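A1 protein (Enterobacteria phage Qbeta, PDB 3RLK) is a minor, read-through form of the phage coat protein, carried in the virion and probably needed for infectious particles. Local coordinates at residues K27-E39 with F132-D146. Sequence-based numbering, arbitrary orientation.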
# COMPACT_ATOMS: atom_id res chain seq x y z
N LYS A 27 5.27 2.86 -17.48
CA LYS A 27 4.72 3.78 -16.43
C LYS A 27 3.23 3.40 -16.27
O LYS A 27 2.60 2.79 -17.17
CB LYS A 27 4.76 5.24 -16.89
CG LYS A 27 6.12 5.78 -17.41
CD LYS A 27 6.62 6.87 -16.47
CE LYS A 27 8.08 7.33 -16.73
NZ LYS A 27 9.11 6.46 -16.02
N TYR A 28 2.66 3.77 -15.15
CA TYR A 28 1.24 3.46 -14.85
C TYR A 28 0.72 4.57 -13.93
O TYR A 28 1.23 4.77 -12.80
CB TYR A 28 1.19 2.11 -14.15
CG TYR A 28 -0.19 1.70 -13.69
CD1 TYR A 28 -0.56 1.75 -12.33
CD2 TYR A 28 -1.12 1.22 -14.61
CE1 TYR A 28 -1.78 1.36 -11.88
CE2 TYR A 28 -2.40 0.80 -14.16
CZ TYR A 28 -2.73 0.83 -12.81
OH TYR A 28 -4.01 0.43 -12.48
N THR A 29 -0.32 5.26 -14.38
CA THR A 29 -0.96 6.32 -13.57
C THR A 29 -1.76 5.70 -12.43
O THR A 29 -2.56 4.76 -12.67
CB THR A 29 -1.98 7.10 -14.41
OG1 THR A 29 -1.32 7.69 -15.56
CG2 THR A 29 -2.57 8.18 -13.60
N CYS A 30 -1.51 6.16 -11.20
CA CYS A 30 -2.26 5.72 -10.04
C CYS A 30 -3.75 5.90 -10.34
O CYS A 30 -4.20 7.01 -10.69
CB CYS A 30 -1.89 6.54 -8.82
SG CYS A 30 -2.65 5.88 -7.36
N PRO A 31 -4.52 4.83 -10.26
CA PRO A 31 -5.88 4.86 -10.74
C PRO A 31 -6.91 5.38 -9.73
O PRO A 31 -8.10 5.40 -10.02
CB PRO A 31 -6.15 3.39 -11.07
CG PRO A 31 -5.31 2.63 -10.23
CD PRO A 31 -4.16 3.47 -9.76
N PHE A 32 -6.46 5.82 -8.57
CA PHE A 32 -7.33 6.45 -7.59
C PHE A 32 -6.82 7.83 -7.31
O PHE A 32 -5.67 8.16 -7.67
CB PHE A 32 -7.34 5.63 -6.29
CG PHE A 32 -7.89 4.25 -6.48
CD1 PHE A 32 -9.25 4.04 -6.60
CD2 PHE A 32 -7.02 3.16 -6.60
CE1 PHE A 32 -9.78 2.76 -6.86
CE2 PHE A 32 -7.51 1.89 -6.87
CZ PHE A 32 -8.92 1.68 -6.96
N ALA A 33 -7.71 8.66 -6.74
CA ALA A 33 -7.34 10.02 -6.40
C ALA A 33 -6.14 9.99 -5.47
O ALA A 33 -5.99 9.13 -4.53
CB ALA A 33 -8.50 10.72 -5.73
N ILE A 34 -5.25 10.94 -5.69
CA ILE A 34 -4.11 11.13 -4.78
C ILE A 34 -4.09 12.54 -4.08
O ILE A 34 -4.68 13.46 -4.62
CB ILE A 34 -2.80 10.80 -5.45
CG1 ILE A 34 -2.58 11.71 -6.67
CG2 ILE A 34 -2.74 9.29 -5.84
CD1 ILE A 34 -1.02 11.78 -7.05
N TRP A 35 -3.41 12.64 -2.90
CA TRP A 35 -3.67 13.74 -1.96
C TRP A 35 -2.40 14.15 -1.30
O TRP A 35 -1.46 13.36 -1.26
CB TRP A 35 -4.59 13.26 -0.84
CG TRP A 35 -5.86 12.69 -1.39
CD1 TRP A 35 -6.05 11.38 -1.85
CD2 TRP A 35 -7.08 13.40 -1.61
NE1 TRP A 35 -7.35 11.26 -2.30
CE2 TRP A 35 -8.00 12.47 -2.15
CE3 TRP A 35 -7.53 14.73 -1.33
CZ2 TRP A 35 -9.32 12.81 -2.44
CZ3 TRP A 35 -8.86 15.07 -1.62
CH2 TRP A 35 -9.72 14.13 -2.20
N SER A 36 -2.42 15.38 -0.76
CA SER A 36 -1.34 15.88 0.13
C SER A 36 -2.01 16.06 1.50
O SER A 36 -3.08 16.71 1.60
CB SER A 36 -0.76 17.21 -0.39
OG SER A 36 0.20 17.75 0.50
N LEU A 37 -1.43 15.47 2.55
CA LEU A 37 -1.88 15.62 3.90
C LEU A 37 -0.77 16.31 4.75
O LEU A 37 0.11 15.65 5.22
CB LEU A 37 -2.23 14.24 4.48
CG LEU A 37 -3.66 13.76 4.23
CD1 LEU A 37 -3.86 13.37 2.77
CD2 LEU A 37 -3.87 12.53 5.22
N GLU A 38 -0.82 17.65 4.91
CA GLU A 38 0.25 18.33 5.64
C GLU A 38 -0.30 19.32 6.64
O GLU A 38 0.30 19.49 7.71
CB GLU A 38 1.21 19.08 4.69
CG GLU A 38 2.09 18.27 3.72
CD GLU A 38 2.91 17.14 4.36
OE1 GLU A 38 3.31 17.18 5.58
OE2 GLU A 38 3.19 16.20 3.58
N GLU A 39 -1.42 19.94 6.30
CA GLU A 39 -2.08 20.94 7.17
C GLU A 39 -2.86 20.19 8.23
O GLU A 39 -3.62 19.24 7.92
CB GLU A 39 -3.07 21.80 6.40
CG GLU A 39 -3.64 22.88 7.30
CD GLU A 39 -4.62 23.78 6.60
OE1 GLU A 39 -5.76 23.34 6.37
OE2 GLU A 39 -4.28 24.95 6.34
N PHE A 132 -5.18 7.24 4.87
CA PHE A 132 -4.49 7.43 3.61
C PHE A 132 -3.10 6.78 3.68
O PHE A 132 -2.27 7.11 4.58
CB PHE A 132 -4.29 8.92 3.30
CG PHE A 132 -5.54 9.64 3.00
CD1 PHE A 132 -5.85 9.98 1.70
CD2 PHE A 132 -6.39 9.97 4.02
CE1 PHE A 132 -7.06 10.73 1.43
CE2 PHE A 132 -7.56 10.69 3.80
CZ PHE A 132 -7.92 11.04 2.51
N ILE A 133 -2.84 5.84 2.77
CA ILE A 133 -1.51 5.22 2.76
C ILE A 133 -0.54 6.15 2.05
O ILE A 133 -0.90 6.79 1.02
CB ILE A 133 -1.62 3.80 2.06
CG1 ILE A 133 -0.33 3.02 2.26
CG2 ILE A 133 -2.15 3.92 0.61
CD1 ILE A 133 -0.08 2.64 3.74
N TYR A 134 0.67 6.29 2.59
CA TYR A 134 1.66 7.12 1.89
C TYR A 134 2.32 6.30 0.78
O TYR A 134 2.68 5.11 1.03
CB TYR A 134 2.73 7.65 2.88
CG TYR A 134 3.85 8.42 2.20
CD1 TYR A 134 3.60 9.68 1.58
CD2 TYR A 134 5.14 7.93 2.20
CE1 TYR A 134 4.64 10.38 0.95
CE2 TYR A 134 6.19 8.64 1.60
CZ TYR A 134 5.93 9.87 0.98
OH TYR A 134 6.95 10.58 0.38
N LEU A 135 2.42 6.89 -0.42
CA LEU A 135 3.10 6.26 -1.56
C LEU A 135 4.36 7.04 -1.89
O LEU A 135 4.33 8.05 -2.58
CB LEU A 135 2.17 6.18 -2.80
CG LEU A 135 0.72 5.71 -2.60
CD1 LEU A 135 -0.20 5.87 -3.85
CD2 LEU A 135 0.75 4.23 -2.27
N LYS A 136 5.48 6.52 -1.42
CA LYS A 136 6.79 7.18 -1.59
C LYS A 136 7.18 7.36 -3.01
O LYS A 136 7.71 8.42 -3.36
CB LYS A 136 7.83 6.32 -0.86
CG LYS A 136 9.30 6.77 -1.00
CD LYS A 136 9.51 8.25 -0.59
CE LYS A 136 11.02 8.55 -0.35
NZ LYS A 136 11.23 10.01 0.05
N SER A 137 6.89 6.33 -3.83
CA SER A 137 7.15 6.34 -5.28
C SER A 137 6.66 7.60 -5.96
O SER A 137 7.32 8.14 -6.87
CB SER A 137 6.44 5.13 -5.92
OG SER A 137 7.11 3.97 -5.46
N ILE A 138 5.51 8.08 -5.51
CA ILE A 138 4.99 9.34 -6.08
C ILE A 138 4.86 10.47 -5.06
O ILE A 138 4.27 11.54 -5.38
CB ILE A 138 3.63 9.06 -6.90
CG1 ILE A 138 2.56 8.49 -5.93
CG2 ILE A 138 3.87 8.06 -8.06
CD1 ILE A 138 1.14 8.35 -6.50
N ASN A 139 5.41 10.27 -3.84
CA ASN A 139 5.29 11.20 -2.68
C ASN A 139 3.89 11.82 -2.56
O ASN A 139 3.73 13.05 -2.62
CB ASN A 139 6.37 12.31 -2.81
CG ASN A 139 6.44 13.23 -1.59
OD1 ASN A 139 6.41 12.78 -0.45
ND2 ASN A 139 6.64 14.54 -1.86
N ALA A 140 2.89 10.98 -2.33
CA ALA A 140 1.53 11.44 -2.27
C ALA A 140 0.81 10.33 -1.52
O ALA A 140 1.35 9.19 -1.33
CB ALA A 140 0.93 11.66 -3.68
N TYR A 141 -0.42 10.62 -1.18
CA TYR A 141 -1.22 9.75 -0.31
C TYR A 141 -2.42 9.25 -1.10
O TYR A 141 -2.95 9.92 -1.97
CB TYR A 141 -1.73 10.55 0.89
CG TYR A 141 -0.69 10.83 1.88
CD1 TYR A 141 -0.47 9.94 2.94
CD2 TYR A 141 0.12 11.94 1.75
CE1 TYR A 141 0.61 10.20 3.90
CE2 TYR A 141 1.15 12.23 2.68
CZ TYR A 141 1.37 11.36 3.74
OH TYR A 141 2.39 11.68 4.63
N CYS A 142 -2.88 8.06 -0.75
CA CYS A 142 -4.06 7.49 -1.48
C CYS A 142 -5.02 6.92 -0.42
O CYS A 142 -4.55 6.30 0.56
CB CYS A 142 -3.57 6.38 -2.44
SG CYS A 142 -4.94 5.83 -3.53
N SER A 143 -6.33 7.19 -0.53
CA SER A 143 -7.34 6.78 0.49
C SER A 143 -7.53 5.25 0.46
O SER A 143 -7.87 4.73 -0.61
CB SER A 143 -8.68 7.38 0.15
OG SER A 143 -9.63 6.90 1.10
N LEU A 144 -7.38 4.58 1.61
CA LEU A 144 -7.64 3.14 1.77
C LEU A 144 -9.16 2.81 1.51
O LEU A 144 -9.53 1.71 1.00
CB LEU A 144 -7.15 2.69 3.17
CG LEU A 144 -5.60 2.74 3.20
CD1 LEU A 144 -5.15 2.72 4.69
CD2 LEU A 144 -5.02 1.54 2.35
N SER A 145 -9.99 3.83 1.75
CA SER A 145 -11.42 3.76 1.50
C SER A 145 -11.67 3.62 0.02
O SER A 145 -12.43 2.74 -0.36
CB SER A 145 -12.21 4.96 2.06
OG SER A 145 -12.24 4.90 3.50
N ASP A 146 -10.97 4.41 -0.79
CA ASP A 146 -11.11 4.36 -2.23
C ASP A 146 -10.57 3.03 -2.82
O ASP A 146 -11.25 2.37 -3.59
CB ASP A 146 -10.35 5.52 -2.92
CG ASP A 146 -10.93 6.91 -2.64
OD1 ASP A 146 -11.93 7.01 -1.91
OD2 ASP A 146 -10.38 7.92 -3.20
O HOH W 1 -7.84 8.41 -2.82
O HOH W 2 -10.42 7.52 -6.10
O HOH W 3 4.10 13.74 3.87
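Ala33 and Asp146, whose CB and OD2 lie 4.2 Å apart, are joined by a single water held by four hydrogen bonds: it accepts from Trp35 NE1 and Ser143 N and donates to Ala33 O and Asp146 OD2, the last at 2.6 Å from the water oxygen. This four-way bridge sits where strand 34-38 joins strand 140-143 in the curled sheet of the beta-barrel, beside the start of helix 144-147. The strand pairing itself is short and splayed: the strand axes run at 116°, and Trp35 and Tyr141 form one antiparallel hydrogen-bonded pair. Of its two bonds, Tyr141 N to Trp35 O (2.9 Å) lies in the carbonyl plane, whereas Trp35 N to Tyr141 O is weak and bent.

The indole and Phe132 make a T-shaped stack, with planes at 74°: the edge of Phe132, led by CE1, points at the face of the five-membered ring, CE1 lying 3.5 Å from Trp35 CD1. Leu37 then lies across the face of Phe132, its CD1 4.2 Å from the ring centroid and near the normal, a CH-pi contact. Leu37 CB and Tyr134 CD1 sit over opposite faces of the Tyr141 ring, both toward its rim.

On the other side of the strand pair, Ile34 sends CD1 to Ala140 CB (3.9 Å) and CG2 to Ile138 CD1. Its chi1 of 60° sets CG1 between backbone N and carbonyl carbon, directing the longer branch toward Ala140. Cys142 SG packs 3.7 Å from Phe32 CB, and strand 52-58 flanks strand 34-38 through Ile34 and Ser36 backbone bonds to Leu58 and Val56. A second water extends the Asp146 bridge, accepting from Ala33 N and donating to Asp146 OD2, 2.9 Å from the water oxygen.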